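Local coordinates for protein dipicolinate synthase, B chain (Bacillus cereus, PDB 3MCU) that probably works together with its partner subunit DpaA to oxidise dihydrodipicolinate to the spore compound dipicolinate, with NADP as the electron acceptor, at residues V125-T130 / A169-L174. Numbering follows the deposited sequence.
Sequences VLAVST and ARMELL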
loop_
_atom_site.group_PDB
_atom_site.type_symbol
_atom_site.label_atom_id
_atom_site.label_comp_id
_atom_site.label_asym_id
_atom_site.label_seq_id
_atom_site.Cartn_x
_atom_site.Cartn_y
_atom_site.Cartn_z
ATOM N N VAL D 125 12.977 -14.483 12.360
ATOM C CA VAL D 125 14.168 -13.664 12.177
ATOM C C VAL D 125 14.603 -13.744 10.734
ATOM O O VAL D 125 14.770 -14.844 10.191
ATOM C CB VAL D 125 15.348 -14.147 13.071
ATOM C CG1 VAL D 125 16.646 -13.517 12.621
ATOM C CG2 VAL D 125 15.076 -13.810 14.531
ATOM N N LEU D 126 14.784 -12.580 10.117
ATOM C CA LEU D 126 15.096 -12.486 8.697
ATOM C C LEU D 126 16.490 -11.891 8.488
ATOM O O LEU D 126 16.826 -10.900 9.123
ATOM C CB LEU D 126 14.070 -11.567 8.016
ATOM C CG LEU D 126 12.589 -11.954 8.055
ATOM C CD1 LEU D 126 11.703 -10.882 7.403
ATOM C CD2 LEU D 126 12.414 -13.302 7.361
ATOM N N ALA D 127 17.280 -12.474 7.585
ATOM C CA ALA D 127 18.538 -11.854 7.112
ATOM C C ALA D 127 18.436 -11.450 5.650
ATOM O O ALA D 127 18.668 -12.263 4.747
ATOM C CB ALA D 127 19.735 -12.796 7.302
ATOM N N VAL D 128 18.115 -10.185 5.420
ATOM C CA VAL D 128 17.918 -9.689 4.073
ATOM C C VAL D 128 19.173 -9.731 3.228
ATOM O O VAL D 128 20.294 -9.604 3.730
ATOM C CB VAL D 128 17.360 -8.263 4.083
ATOM C CG1 VAL D 128 16.099 -8.220 4.944
ATOM C CG2 VAL D 128 18.383 -7.306 4.631
ATOM N N SER D 129 18.945 -9.915 1.933
ATOM C CA SER D 129 19.970 -9.844 0.906
ATOM C C SER D 129 19.322 -9.637 -0.463
ATOM O O SER D 129 18.955 -10.595 -1.132
ATOM C CB SER D 129 20.774 -11.132 0.866
ATOM O OG SER D 129 21.683 -11.088 -0.227
ATOM N N THR D 130 19.186 -8.391 -0.885
ATOM C CA THR D 130 18.636 -8.122 -2.197
ATOM C C THR D 130 19.195 -6.816 -2.741
ATOM O O THR D 130 19.400 -5.868 -1.984
ATOM C CB THR D 130 17.078 -8.104 -2.166
ATOM O OG1 THR D 130 16.568 -7.972 -3.495
ATOM C CG2 THR D 130 16.550 -6.975 -1.303
ATOM N N ALA D 169 22.261 -8.366 5.252
ATOM C CA ALA D 169 22.495 -8.487 6.678
ATOM C C ALA D 169 23.957 -8.826 6.979
ATOM O O ALA D 169 24.652 -9.411 6.156
ATOM C CB ALA D 169 21.601 -9.553 7.255
ATOM N N ARG D 170 24.401 -8.440 8.167
ATOM C CA ARG D 170 25.622 -8.981 8.746
ATOM C C ARG D 170 25.289 -10.360 9.318
ATOM O O ARG D 170 24.860 -10.463 10.467
ATOM C CB ARG D 170 26.147 -8.043 9.853
ATOM C CG ARG D 170 26.641 -6.669 9.357
ATOM C CD ARG D 170 27.111 -5.777 10.507
ATOM N NE ARG D 170 28.179 -6.426 11.269
ATOM C CZ ARG D 170 28.592 -6.033 12.468
ATOM N NH1 ARG D 170 29.545 -6.708 13.074
ATOM N NH2 ARG D 170 28.058 -4.967 13.057
HETATM N N MSE D 171 25.465 -11.408 8.514
HETATM C CA MSE D 171 25.200 -12.795 8.939
HETATM C C MSE D 171 25.823 -13.193 10.276
HETATM O O MSE D 171 25.287 -14.044 10.998
HETATM C CB MSE D 171 25.707 -13.782 7.893
HETATM C CG MSE D 171 24.878 -13.854 6.649
HETATM SE SE MSE D 171 23.110 -14.650 6.989
HETATM C CE MSE D 171 22.595 -14.839 5.133
ATOM N N GLU D 172 26.963 -12.592 10.590
ATOM C CA GLU D 172 27.710 -12.960 11.779
ATOM C C GLU D 172 26.919 -12.584 13.031
ATOM O O GLU D 172 27.157 -13.130 14.108
ATOM C CB GLU D 172 29.110 -12.317 11.780
ATOM C CG GLU D 172 29.133 -10.787 11.929
ATOM C CD GLU D 172 29.101 -10.050 10.599
ATOM O OE1 GLU D 172 28.856 -10.696 9.546
ATOM O OE2 GLU D 172 29.338 -8.812 10.606
ATOM N N LEU D 173 25.963 -11.667 12.883
ATOM C CA LEU D 173 25.132 -11.271 14.008
ATOM C C LEU D 173 23.843 -12.094 14.091
ATOM O O LEU D 173 22.932 -11.736 14.839
ATOM C CB LEU D 173 24.808 -9.774 13.942
ATOM C CG LEU D 173 25.998 -8.811 14.010
ATOM C CD1 LEU D 173 25.535 -7.364 14.065
ATOM C CD2 LEU D 173 26.891 -9.137 15.210
ATOM N N LEU D 174 23.765 -13.185 13.329
ATOM C CA LEU D 174 22.549 -14.014 13.278
ATOM C C LEU D 174 22.124 -14.540 14.654
ATOM O O LEU D 174 20.977 -14.353 15.097
ATOM C CB LEU D 174 22.723 -15.173 12.293
ATOM C CG LEU D 174 21.533 -16.083 11.954
ATOM C CD1 LEU D 174 21.670 -16.679 10.559
ATOM C CD2 LEU D 174 21.387 -17.190 12.977
#
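A127 and A169 meet methyl to methyl, A127 CB lying 3.7 Å from A169 CB, where strand 124-130 is joined by the end of the short strand 167-169. A backbone bond joins the segments: A169 N gives its hydrogen to V128 O at 2.8 Å. The chain then leaves the sheet, and the selenomethionine M171 reaches back over A127. From CB, its CG is set anti to the carbonyl carbon (chi1 -74°). A bend at chi2 (-68°) next brings SE to 3.9 Å from A127 CB, and CE ends 4.1 Å from the same methyl; the side chain also touches P92 of strand 87-94. The A127 methyl is thus packed against both A169 and M171. Farther out, within the turn itself, R170 NE bonds E172 OE2 at 2.7 Å in a salt bridge. The carboxylate oxygen lies at the edge of the guanidinium, in its plane, while L173 CD1 lies 3.6 Å above one face of the R170 guanidinium, toward its rim. Backbone bonds from L173 N to R170 O and from L174 N to M171 O close the turn, and L173 takes the N-cap position of helix 174-181. The arrangement is a strand-to-helix connection laid over the central parallel strands of a Rossmann-like flavoprotein-family fold, with a short antiparallel strand added beside them.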